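Local coordinates for protein cytosol aminopeptidase (Staphylococcus aureus subsp. aureus, PDB 3KZW) that probably removes amino acids one at a time from the N-terminus of peptides, as a hexameric metal-dependent aminopeptidase of the leucine aminopeptidase family, at residues Thr92-Thr97 against Glu125-Thr130; Asp163-Ser168 against Ser207-Asn212; Gln217-Asp222 against Cys308-Val313; Asp348-Ala353 against Ser447-Leu452; Val453-Thr456 against Gly460-Leu463. All coordinates share one frame; numbering follows the deposited sequence.

Contact 1 of 5, residues Thr92-Thr97 against Glu125-Thr130; sequences TYRLIT and EHIEDT
Arg-94 and Ile-96, two residues apart on segment 92-97 of strand 91-101, reach across to Glu-125 and Ile-127, which lie on the connection from a helix to the next strand. Arg-94 comes first. Its CG is anti to the backbone N (chi1 -174°), and the extended chain carries the guanidinium across to Glu-125, just past the helix end. There NH2 donates to Glu-125 OE1 at 2.9 Å, the N-H...O angle being 152°, in a salt bridge. The carboxylate oxygen lies close to the guanidinium plane, but the two planes stand 88° apart and the N-H meets OE1 from above the carboxylate plane, a one-pronged grip and not a paired, coplanar one. A bend at chi2 of Glu-125 brings its acid to this spot. Over one face of the same guanidinium lies the end methyl of Ile-127, CD1, 3.7 Å from Arg-94 NH1; arginine suits the place because its flat group takes a charge at its edge and a hydrocarbon on its face.

Ile-96 points to the same side and meets Ile-127 tip to tip, CD1 to CD1 at 3.6 Å, as suits two branched chains on a buried surface. Between Glu-125 and Ile-127, His-126 ends the helix in a Schellman motif with positive phi, after which the chain goes on into strand 129-133.

Helix 108-124 packs over this side of the N-terminal domain's mixed sheet: its Leu-118 and Ile-122 touch Ile-96, Ile-122 also touches Ile-127, and strand 39-45 runs between strands 91-101 and 129-133.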
# COMPACT_ATOMS: atom_id res chain seq x y z
N THR A 92 28.35 10.08 59.36
CA THR A 92 27.31 10.41 58.37
C THR A 92 27.31 9.35 57.27
O THR A 92 28.35 9.09 56.65
CB THR A 92 27.52 11.81 57.75
OG1 THR A 92 27.69 12.78 58.79
CG2 THR A 92 26.33 12.21 56.88
N TYR A 93 26.15 8.75 57.05
CA TYR A 93 26.00 7.69 56.06
C TYR A 93 25.19 8.16 54.86
O TYR A 93 24.35 9.05 54.97
CB TYR A 93 25.31 6.47 56.69
CG TYR A 93 26.23 5.61 57.54
CD1 TYR A 93 26.52 5.95 58.86
CD2 TYR A 93 26.79 4.44 57.03
CE1 TYR A 93 27.36 5.16 59.64
CE2 TYR A 93 27.63 3.64 57.80
CZ TYR A 93 27.91 4.01 59.11
OH TYR A 93 28.74 3.23 59.88
N ARG A 94 25.46 7.55 53.71
CA ARG A 94 24.61 7.70 52.54
C ARG A 94 23.50 6.66 52.63
O ARG A 94 23.76 5.47 52.48
CB ARG A 94 25.42 7.52 51.25
CG ARG A 94 24.64 7.81 49.97
CD ARG A 94 25.44 7.45 48.74
NE ARG A 94 24.70 7.74 47.51
CZ ARG A 94 25.16 7.54 46.28
NH1 ARG A 94 26.37 7.04 46.08
NH2 ARG A 94 24.39 7.83 45.24
N LEU A 95 22.28 7.12 52.88
CA LEU A 95 21.14 6.23 52.98
C LEU A 95 20.44 6.07 51.64
O LEU A 95 20.09 7.06 51.00
CB LEU A 95 20.15 6.73 54.05
CG LEU A 95 18.87 5.93 54.30
CD1 LEU A 95 19.17 4.49 54.68
CD2 LEU A 95 18.01 6.60 55.36
N ILE A 96 20.24 4.82 51.23
CA ILE A 96 19.51 4.51 50.01
C ILE A 96 18.22 3.77 50.36
O ILE A 96 18.24 2.70 50.97
CB ILE A 96 20.36 3.69 49.01
CG1 ILE A 96 21.59 4.50 48.58
CG2 ILE A 96 19.53 3.30 47.78
CD1 ILE A 96 22.67 3.69 47.90
N THR A 97 17.10 4.38 49.97
CA THR A 97 15.78 3.88 50.29
C THR A 97 15.06 3.41 49.03
O THR A 97 15.07 4.09 48.01
CB THR A 97 14.97 4.99 51.02
OG1 THR A 97 15.23 4.91 52.42
CG2 THR A 97 13.47 4.86 50.78
N GLU A 125 25.26 4.23 39.92
CA GLU A 125 25.95 5.13 40.86
C GLU A 125 27.36 4.66 41.21
O GLU A 125 28.05 5.31 42.01
CB GLU A 125 25.11 5.34 42.12
CG GLU A 125 23.88 6.23 41.93
CD GLU A 125 24.23 7.69 41.69
OE1 GLU A 125 25.04 8.26 42.46
OE2 GLU A 125 23.69 8.29 40.73
N HIS A 126 27.78 3.55 40.61
CA HIS A 126 29.13 2.99 40.78
C HIS A 126 29.48 2.75 42.25
O HIS A 126 30.59 3.05 42.70
CB HIS A 126 30.18 3.87 40.09
CG HIS A 126 31.46 3.16 39.74
ND1 HIS A 126 31.62 2.43 38.58
CD2 HIS A 126 32.64 3.07 40.39
CE1 HIS A 126 32.83 1.93 38.53
NE2 HIS A 126 33.48 2.30 39.62
N ILE A 127 28.52 2.21 42.99
CA ILE A 127 28.71 1.89 44.41
C ILE A 127 29.39 0.54 44.54
O ILE A 127 28.93 -0.45 43.96
CB ILE A 127 27.36 1.93 45.18
CG1 ILE A 127 26.86 3.38 45.27
CG2 ILE A 127 27.51 1.33 46.58
CD1 ILE A 127 25.37 3.51 45.47
N GLU A 128 30.49 0.51 45.28
CA GLU A 128 31.31 -0.70 45.42
C GLU A 128 31.17 -1.39 46.78
O GLU A 128 31.36 -2.60 46.88
CB GLU A 128 32.78 -0.37 45.16
CG GLU A 128 33.11 -0.13 43.69
CD GLU A 128 34.54 0.30 43.48
OE1 GLU A 128 34.97 1.29 44.10
OE2 GLU A 128 35.24 -0.36 42.68
N ASP A 129 30.83 -0.62 47.81
CA ASP A 129 30.69 -1.15 49.16
C ASP A 129 29.49 -0.52 49.87
O ASP A 129 29.41 0.70 49.99
CB ASP A 129 31.96 -0.91 49.98
CG ASP A 129 33.16 -1.68 49.44
OD1 ASP A 129 33.22 -2.91 49.65
OD2 ASP A 129 34.04 -1.05 48.82
N THR A 130 28.56 -1.36 50.32
CA THR A 130 27.36 -0.90 51.01
C THR A 130 26.79 -1.93 51.98
O THR A 130 26.97 -3.14 51.79
CB THR A 130 26.26 -0.45 50.01
OG1 THR A 130 25.08 -0.07 50.73
CG2 THR A 130 25.92 -1.57 49.03

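Contact 2 of 5, residues Asp163-Ser168 against Ser207-Asn212; sequences DHYKSS and SNMPPN
Met-209 and Pro-210, where the chain leaves helix 188-208, meet the ring of Tyr-165 on a type I beta turn that runs from Asp-163 to Lys-166; the main interaction is a CH-pi contact between proline and tyrosine. It brings a loop of the N-terminal part of the chain against the end of helix 188-208, at the start of the catalytic part.

Met-209 is the first residue beyond the helix. It makes the lighter touch, its SD standing 4.3 Å from Tyr-165 OH, and the long flexible thioether suits a place beside the phenol end of the ring. Pro-210 follows and does most of the packing. Its CG lies over one face of the Tyr-165 ring, 4.2 Å from the centroid and 24° off the ring normal, displaced toward the rim. Proline is a natural partner here: its rigid ring presents CG over the face, while CD, next to the nitrogen and so slightly polarised, lies by the rim. A proline also disfavours helical geometry in the preceding Met-209, fitting the end of the helix there. Tyr-165 has CG anti to its carbonyl carbon (chi1 -68°), which throws the ring away from the turn and out to the proline.

A neighbouring subunit has partners for both segments. Its Ile-449 packs on Pro-210, its Thr-358 OG1 bonds to Tyr-165 O, and its Val-350 O receives ND2 of Asn-212, the last residue of the second segment. Within the contact the closest approach falls on the rim of the aromatic ring, where Tyr-165 CE2 lies 3.6 Å from Pro-210 CD.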
# COMPACT_ATOMS: atom_id res chain seq x y z
N ASP A 163 27.40 -4.44 25.97
CA ASP A 163 28.24 -3.35 25.48
C ASP A 163 29.54 -3.86 24.86
O ASP A 163 30.54 -3.13 24.79
CB ASP A 163 28.52 -2.34 26.61
CG ASP A 163 29.24 -2.96 27.81
OD1 ASP A 163 29.22 -4.21 27.97
OD2 ASP A 163 29.83 -2.19 28.61
N HIS A 164 29.51 -5.10 24.38
CA HIS A 164 30.69 -5.78 23.85
C HIS A 164 31.20 -5.19 22.53
O HIS A 164 32.37 -5.34 22.19
CB HIS A 164 30.42 -7.28 23.70
CG HIS A 164 30.13 -7.97 25.00
ND1 HIS A 164 28.96 -7.79 25.71
CD2 HIS A 164 30.88 -8.83 25.73
CE1 HIS A 164 28.99 -8.51 26.81
NE2 HIS A 164 30.14 -9.16 26.85
N TYR A 165 30.31 -4.52 21.80
CA TYR A 165 30.66 -3.92 20.51
C TYR A 165 30.78 -2.40 20.59
O TYR A 165 30.94 -1.73 19.57
CB TYR A 165 29.67 -4.36 19.43
CG TYR A 165 29.79 -5.83 19.10
CD1 TYR A 165 30.71 -6.28 18.15
CD2 TYR A 165 29.00 -6.78 19.74
CE1 TYR A 165 30.84 -7.62 17.85
CE2 TYR A 165 29.12 -8.13 19.45
CZ TYR A 165 30.04 -8.55 18.50
OH TYR A 165 30.16 -9.88 18.21
N LYS A 166 30.71 -1.86 21.81
CA LYS A 166 30.91 -0.44 22.06
C LYS A 166 32.39 -0.17 22.30
O LYS A 166 33.06 -0.91 23.03
CB LYS A 166 30.10 0.01 23.27
CG LYS A 166 28.60 -0.21 23.16
CD LYS A 166 27.90 0.96 22.48
CE LYS A 166 26.40 0.82 22.59
NZ LYS A 166 25.70 2.00 22.02
N SER A 167 32.90 0.90 21.69
CA SER A 167 34.28 1.33 21.91
C SER A 167 34.42 1.98 23.28
O SER A 167 35.48 1.88 23.92
CB SER A 167 34.73 2.30 20.82
OG SER A 167 34.85 1.64 19.58
N SER A 168 33.36 2.64 23.74
CA SER A 168 33.35 3.33 25.02
C SER A 168 32.68 2.49 26.10
O SER A 168 31.81 2.98 26.83
CB SER A 168 32.65 4.68 24.89
OG SER A 168 31.26 4.51 24.66
N SER A 207 21.09 -13.91 21.88
CA SER A 207 20.07 -13.18 21.14
C SER A 207 20.57 -11.82 20.65
O SER A 207 20.29 -11.43 19.52
CB SER A 207 18.82 -13.00 22.00
OG SER A 207 18.30 -14.25 22.41
N ASN A 208 21.32 -11.12 21.49
CA ASN A 208 21.85 -9.80 21.16
C ASN A 208 22.99 -9.84 20.13
O ASN A 208 23.29 -8.83 19.50
CB ASN A 208 22.31 -9.06 22.42
CG ASN A 208 21.20 -8.27 23.07
OD1 ASN A 208 20.44 -7.57 22.39
ND2 ASN A 208 21.11 -8.36 24.39
N MET A 209 23.60 -11.01 19.98
CA MET A 209 24.72 -11.20 19.07
C MET A 209 24.32 -10.85 17.63
O MET A 209 23.25 -11.27 17.17
CB MET A 209 25.18 -12.66 19.13
CG MET A 209 26.67 -12.84 18.92
SD MET A 209 27.59 -12.52 20.43
CE MET A 209 27.33 -14.08 21.31
N PRO A 210 25.17 -10.08 16.92
CA PRO A 210 24.91 -9.72 15.52
C PRO A 210 24.88 -10.95 14.62
O PRO A 210 25.68 -11.86 14.82
CB PRO A 210 26.10 -8.83 15.15
CG PRO A 210 26.67 -8.38 16.44
CD PRO A 210 26.42 -9.48 17.41
N PRO A 211 23.96 -10.98 13.64
CA PRO A 211 23.77 -12.14 12.77
C PRO A 211 24.97 -12.46 11.87
O PRO A 211 25.12 -13.60 11.43
CB PRO A 211 22.55 -11.76 11.92
CG PRO A 211 22.51 -10.28 11.96
CD PRO A 211 23.02 -9.89 13.31
N ASN A 212 25.80 -11.46 11.58
CA ASN A 212 27.03 -11.70 10.83
C ASN A 212 28.14 -12.31 11.69
O ASN A 212 29.15 -12.78 11.16
CB ASN A 212 27.50 -10.43 10.10
CG ASN A 212 27.84 -9.30 11.06
OD1 ASN A 212 27.08 -8.98 11.96
ND2 ASN A 212 28.99 -8.68 10.84

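Contact 3 of 5, residues Gln217-Asp222 against Cys308-Val313; sequences QTFAED and CGAANV
Phe-219 carries this helix-to-helix contact by itself, pushing the rim of its ring against Ala-310 and Ala-311. Its CG is anti to the backbone N (chi1 -175°), which extends the side chain straight out from helix 216-226 and lets it bridge two backbones whose nearest CA atoms, those of Phe-219 and Ala-311, are 9.4 Å apart. The second torsion, 38°, sets the rotation of the ring so that its edge, and not a face, is turned to the other helix. Ala-310 CB lies at that edge in the ring plane, 3.9 Å from Phe-219 CE2 and 4.1 Å from Phe-219 CZ, so the methyl sits astride one C-C bond of the rim. The backbone of Ala-311 is the next neighbour, its N 4.3 Å from Phe-219 CZ.

The division of labour follows from size. A large aromatic on one helix spans the gap, and small alanines on the other leave room for it; a methyl has no rotamers to adjust, so the fit is governed by the two torsions of the phenylalanine. On the far flank of the first helix, Gln-217 NE2 donates to Glu-221 OE2 at 2.9 Å, one turn on, a pairing suited to the solvent-facing surface.

The contact is buried in the catalytic domain. Phe-206 of helix 188-208 meets the Phe-219 ring edge-to-face, while strand 328-338 of the large mixed sheet packs against both helices, Cys-335 touching Phe-219 and Leu-333 touching Ala-310; Ala-220 rests on Val-264 of the adjoining strand 262-269.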
# COMPACT_ATOMS: atom_id res chain seq x y z
N GLN A 217 26.64 -22.21 12.53
CA GLN A 217 27.87 -22.91 12.87
C GLN A 217 28.48 -22.39 14.17
O GLN A 217 28.76 -23.18 15.08
CB GLN A 217 28.89 -22.79 11.73
CG GLN A 217 30.20 -23.51 11.99
CD GLN A 217 31.28 -23.17 10.97
OE1 GLN A 217 31.02 -23.08 9.77
NE2 GLN A 217 32.50 -22.99 11.46
N THR A 218 28.67 -21.08 14.26
CA THR A 218 29.30 -20.46 15.44
C THR A 218 28.41 -20.57 16.67
O THR A 218 28.91 -20.64 17.80
CB THR A 218 29.68 -18.98 15.20
OG1 THR A 218 28.51 -18.22 14.91
CG2 THR A 218 30.68 -18.84 14.05
N PHE A 219 27.10 -20.57 16.45
CA PHE A 219 26.13 -20.78 17.52
C PHE A 219 26.28 -22.17 18.12
O PHE A 219 26.31 -22.32 19.34
CB PHE A 219 24.70 -20.56 17.00
CG PHE A 219 23.63 -20.63 18.07
CD1 PHE A 219 23.85 -20.11 19.34
CD2 PHE A 219 22.39 -21.18 17.78
CE1 PHE A 219 22.85 -20.17 20.32
CE2 PHE A 219 21.39 -21.24 18.74
CZ PHE A 219 21.62 -20.74 20.01
N ALA A 220 26.40 -23.18 17.25
CA ALA A 220 26.66 -24.56 17.68
C ALA A 220 27.99 -24.68 18.41
O ALA A 220 28.06 -25.29 19.48
CB ALA A 220 26.62 -25.50 16.48
N GLU A 221 29.04 -24.08 17.85
CA GLU A 221 30.38 -24.09 18.43
C GLU A 221 30.42 -23.45 19.82
O GLU A 221 31.12 -23.93 20.71
CB GLU A 221 31.38 -23.40 17.50
CG GLU A 221 31.73 -24.21 16.26
CD GLU A 221 32.51 -23.41 15.22
OE1 GLU A 221 32.77 -22.21 15.44
OE2 GLU A 221 32.85 -24.00 14.17
N ASP A 222 29.66 -22.36 19.99
CA ASP A 222 29.59 -21.65 21.27
C ASP A 222 28.92 -22.49 22.35
O ASP A 222 29.32 -22.45 23.51
CB ASP A 222 28.88 -20.31 21.11
CG ASP A 222 29.76 -19.23 20.50
OD1 ASP A 222 30.89 -19.53 20.04
OD2 ASP A 222 29.31 -18.06 20.46
N CYS A 308 15.68 -16.56 19.46
CA CYS A 308 15.42 -16.44 20.90
C CYS A 308 14.93 -17.76 21.51
O CYS A 308 15.30 -18.10 22.64
CB CYS A 308 14.40 -15.33 21.18
SG CYS A 308 15.10 -13.66 21.15
N GLY A 309 14.10 -18.48 20.77
CA GLY A 309 13.58 -19.77 21.20
C GLY A 309 14.69 -20.76 21.53
O GLY A 309 14.66 -21.39 22.58
N ALA A 310 15.66 -20.87 20.63
CA ALA A 310 16.83 -21.73 20.84
C ALA A 310 17.68 -21.24 22.01
O ALA A 310 18.12 -22.04 22.84
CB ALA A 310 17.65 -21.83 19.58
N ALA A 311 17.89 -19.93 22.07
CA ALA A 311 18.68 -19.31 23.13
C ALA A 311 18.07 -19.58 24.51
O ALA A 311 18.79 -19.90 25.46
CB ALA A 311 18.81 -17.81 22.88
N ASN A 312 16.75 -19.45 24.60
CA ASN A 312 16.04 -19.67 25.86
C ASN A 312 16.03 -21.13 26.32
O ASN A 312 16.01 -21.40 27.53
CB ASN A 312 14.62 -19.09 25.79
CG ASN A 312 14.61 -17.56 25.71
OD1 ASN A 312 15.66 -16.92 25.64
ND2 ASN A 312 13.42 -16.98 25.71
N VAL A 313 16.06 -22.06 25.37
CA VAL A 313 16.20 -23.49 25.68
C VAL A 313 17.57 -23.75 26.32
O VAL A 313 17.67 -24.44 27.32
CB VAL A 313 15.98 -24.39 24.43
CG1 VAL A 313 16.43 -25.82 24.69
CG2 VAL A 313 14.52 -24.37 24.01

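Contact 4 of 5, residues Asp348-Ala353 against Ser447-Leu452; sequences DDVFTA and SDIADL
Val-350 faces Ile-449 and Ala-450 with one methyl for each. Its CG1, anti to the backbone N (chi1 177°), is directed to Ala-450 CB at 4.1 Å, whereas CG2, anti to the carbonyl carbon, meets Ile-449 CG2 at 4.0 Å. The forked valine thus straddles two consecutive residues of the loop. The Val-350 and Ile-449 side chains cross obliquely; the closest touch is by the short branch of the isoleucine, CG2, with the longer arm, CG1 and CD1, lying only slightly farther off. Ala-450 adds a single methyl, small enough to let the backbones come close: the CA atoms of Val-350 and Ala-450 are 6.9 Å apart.

The loop is held in shape by Ser-447. Its OG accepts from two backbone amides, Ile-449 N at 3.3 Å and Ala-450 N at 3.0 Å, forming an ST turn and an ST motif, which fix the backbone course of the residues that meet Val-350. Serine fits because one short hydroxyl can fold back on its own main chain and still bond to Glu-360 OE1. A neighbouring subunit adds partners, among them Lys-166 NZ to Ser-447 O and Asn-212 ND2 to Val-350 O, so this small apolar patch lies against a subunit interface.

Strand 358-360 is the middle member of the local three-stranded sheet, with strand 350-352 antiparallel on one edge and strand 452-453 parallel on the other; its Thr-358 touches both Val-350 and Ala-450.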
# COMPACT_ATOMS: atom_id res chain seq x y z
N ASP A 348 5.86 -22.96 -3.87
CA ASP A 348 5.58 -24.08 -4.80
C ASP A 348 6.53 -25.27 -4.64
O ASP A 348 6.23 -26.37 -5.12
CB ASP A 348 5.53 -23.64 -6.27
CG ASP A 348 4.35 -22.75 -6.59
OD1 ASP A 348 3.34 -22.78 -5.85
OD2 ASP A 348 4.43 -22.01 -7.59
N ASP A 349 7.67 -25.04 -3.99
CA ASP A 349 8.63 -26.11 -3.71
C ASP A 349 8.02 -27.21 -2.84
O ASP A 349 7.28 -26.91 -1.89
CB ASP A 349 9.88 -25.56 -3.03
CG ASP A 349 10.90 -25.00 -4.01
OD1 ASP A 349 10.70 -25.11 -5.24
OD2 ASP A 349 11.93 -24.46 -3.54
N VAL A 350 8.33 -28.46 -3.16
CA VAL A 350 7.89 -29.60 -2.36
C VAL A 350 9.11 -30.34 -1.81
O VAL A 350 10.00 -30.71 -2.56
CB VAL A 350 6.97 -30.56 -3.16
CG1 VAL A 350 6.58 -31.77 -2.32
CG2 VAL A 350 5.71 -29.84 -3.63
N PHE A 351 9.13 -30.53 -0.49
CA PHE A 351 10.23 -31.21 0.18
C PHE A 351 9.75 -32.41 1.00
O PHE A 351 8.58 -32.50 1.36
CB PHE A 351 10.99 -30.24 1.09
CG PHE A 351 11.53 -29.04 0.38
CD1 PHE A 351 12.66 -29.14 -0.43
CD2 PHE A 351 10.91 -27.80 0.51
CE1 PHE A 351 13.17 -28.03 -1.10
CE2 PHE A 351 11.41 -26.68 -0.16
CZ PHE A 351 12.54 -26.80 -0.96
N THR A 352 10.68 -33.32 1.29
CA THR A 352 10.39 -34.47 2.13
C THR A 352 10.91 -34.22 3.54
O THR A 352 12.11 -34.04 3.74
CB THR A 352 11.00 -35.77 1.56
OG1 THR A 352 10.65 -35.89 0.17
CG2 THR A 352 10.49 -36.99 2.31
N ALA A 353 10.00 -34.20 4.51
CA ALA A 353 10.34 -34.00 5.91
C ALA A 353 11.08 -35.21 6.49
O ALA A 353 11.16 -36.27 5.85
CB ALA A 353 9.08 -33.72 6.71
N SER A 447 -3.27 -29.22 0.53
CA SER A 447 -2.35 -29.06 -0.58
C SER A 447 -2.83 -29.91 -1.75
O SER A 447 -3.27 -31.04 -1.55
CB SER A 447 -0.94 -29.48 -0.18
OG SER A 447 -0.06 -29.41 -1.29
N ASP A 448 -2.73 -29.36 -2.95
CA ASP A 448 -3.14 -30.07 -4.16
C ASP A 448 -2.09 -31.08 -4.62
O ASP A 448 -2.36 -31.91 -5.49
CB ASP A 448 -3.46 -29.09 -5.29
CG ASP A 448 -4.71 -28.26 -5.01
OD1 ASP A 448 -5.68 -28.80 -4.43
OD2 ASP A 448 -4.72 -27.06 -5.38
N ILE A 449 -0.90 -31.01 -4.03
CA ILE A 449 0.24 -31.80 -4.49
C ILE A 449 0.91 -32.64 -3.39
O ILE A 449 1.20 -33.82 -3.60
CB ILE A 449 1.27 -30.90 -5.24
CG1 ILE A 449 2.43 -31.73 -5.79
CG2 ILE A 449 1.75 -29.74 -4.36
CD1 ILE A 449 3.25 -31.01 -6.84
N ALA A 450 1.12 -32.05 -2.21
CA ALA A 450 1.84 -32.71 -1.13
C ALA A 450 0.92 -33.20 -0.01
O ALA A 450 -0.28 -32.93 -0.03
CB ALA A 450 2.92 -31.78 -0.58
N ASP A 451 1.50 -33.91 0.95
CA ASP A 451 0.78 -34.36 2.14
C ASP A 451 0.37 -33.18 3.01
O ASP A 451 -0.73 -33.15 3.56
CB ASP A 451 1.63 -35.33 2.97
CG ASP A 451 1.93 -36.63 2.25
OD1 ASP A 451 1.02 -37.19 1.61
OD2 ASP A 451 3.08 -37.10 2.32
N LEU A 452 1.27 -32.20 3.13
CA LEU A 452 1.06 -31.03 3.98
C LEU A 452 1.40 -29.72 3.26
O LEU A 452 2.17 -29.71 2.29
CB LEU A 452 1.87 -31.14 5.28
CG LEU A 452 1.59 -32.31 6.22
CD1 LEU A 452 2.73 -32.49 7.20
CD2 LEU A 452 0.26 -32.15 6.96

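Contact 5 of 5, residues Val453-Thr456 against Gly460-Leu463; sequences VNHT and GKAL
Lys-461 NZ is hydrogen-bonded to the carbonyl of Gly-458, in the short link between the segments, and on its way there the lysine chain passes Thr-456 and His-455. Its CE carries the contact, 3.5 Å from the carbonyl oxygen of Thr-456 and 3.7 Å from His-455 NE2. A last torsion of 68° bends the otherwise extended chain at its end and turns NZ off the line of the aliphatic stem. Further back, Lys-461 CG lies 4.4 Å from Thr-456 CG2, a loose apolar touch.

Threonine suits this place because its methyl meets the lysine stem while its OG1 bonds to Gly-458 N, so both the N and the O of Gly-458 are bonded, one by Thr-456 OG1 and the other by Lys-461 NZ. His-455 has CG anti to its backbone N, which carries the imidazole out beside the lysine. The positive phi of Gly-460, 70°, favours glycine at the N-cap of helix 461-470, whose first residue is Lys-461.

The lysine therefore uses its methylenes for the packing and its ammonium for a main-chain oxygen. Since Lys-461 NZ and His-455 NE2 are 5.0 Å apart, the positive charge would probably disfavour protonation of the imidazole somewhat.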
# COMPACT_ATOMS: atom_id res chain seq x y z
N VAL A 453 0.82 -28.63 3.75
CA VAL A 453 1.13 -27.29 3.27
C VAL A 453 1.53 -26.42 4.48
O VAL A 453 1.00 -26.62 5.58
CB VAL A 453 -0.06 -26.67 2.46
CG1 VAL A 453 -1.25 -26.34 3.36
CG2 VAL A 453 0.39 -25.45 1.67
N ASN A 454 2.46 -25.50 4.28
CA ASN A 454 3.02 -24.73 5.40
C ASN A 454 2.35 -23.38 5.66
O ASN A 454 2.72 -22.66 6.59
CB ASN A 454 4.54 -24.58 5.26
CG ASN A 454 4.95 -23.40 4.39
OD1 ASN A 454 4.35 -23.14 3.34
ND2 ASN A 454 5.97 -22.67 4.82
N HIS A 455 1.36 -23.03 4.84
CA HIS A 455 0.73 -21.72 4.93
C HIS A 455 -0.72 -21.72 4.45
O HIS A 455 -1.06 -22.39 3.47
CB HIS A 455 1.55 -20.69 4.14
CG HIS A 455 1.14 -19.27 4.38
ND1 HIS A 455 0.54 -18.49 3.41
CD2 HIS A 455 1.27 -18.48 5.47
CE1 HIS A 455 0.31 -17.28 3.90
NE2 HIS A 455 0.74 -17.25 5.14
N THR A 456 -1.55 -20.95 5.14
CA THR A 456 -2.93 -20.72 4.74
C THR A 456 -3.14 -19.24 4.42
O THR A 456 -2.55 -18.37 5.06
CB THR A 456 -3.95 -21.18 5.83
OG1 THR A 456 -5.29 -20.93 5.38
CG2 THR A 456 -3.71 -20.45 7.16
N GLY A 460 -6.58 -16.91 11.39
CA GLY A 460 -6.21 -17.85 12.45
C GLY A 460 -4.87 -18.50 12.18
O GLY A 460 -4.68 -19.69 12.41
N LYS A 461 -3.92 -17.69 11.68
CA LYS A 461 -2.61 -18.18 11.24
C LYS A 461 -1.74 -18.73 12.37
O LYS A 461 -0.96 -19.65 12.15
CB LYS A 461 -1.86 -17.08 10.49
CG LYS A 461 -2.41 -16.78 9.11
CD LYS A 461 -1.58 -15.71 8.41
CE LYS A 461 -2.02 -15.52 6.97
NZ LYS A 461 -3.38 -14.93 6.87
N ALA A 462 -1.88 -18.16 13.57
CA ALA A 462 -1.15 -18.66 14.74
C ALA A 462 -1.61 -20.06 15.11
O ALA A 462 -0.80 -20.90 15.51
CB ALA A 462 -1.31 -17.70 15.91
N LEU A 463 -2.91 -20.31 14.96
CA LEU A 463 -3.48 -21.63 15.25
C LEU A 463 -3.03 -22.65 14.21
O LEU A 463 -2.73 -23.80 14.55
CB LEU A 463 -5.02 -21.56 15.30
CG LEU A 463 -5.76 -20.40 15.97
CD1 LEU A 463 -7.25 -20.67 15.90
CD2 LEU A 463 -5.33 -20.17 17.41

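Overall arrangement
The five contacts follow one another along the chain without overlap. Contact 1 belongs to the N-terminal domain, and contact 2, about 31 Å away between centres, sets a loop of the N-terminal part against the start of the catalytic part, which holds contacts 3, 4 and 5. Contacts 2 and 3 are about 16 Å apart between centres and touch where Ser-207, on helix 188-208, packs on helix 308-322. Contacts 4 and 5, about 15 Å apart between centres, meet through Ser-447 and Val-453, and strand 452-453 runs from one to the other. Contacts 1 and 4 lie about 64 Å apart between centres, on opposite sides of the chain's centre. In the hexamer, contact 2 residues of one subunit bond to contact 4 residues of another.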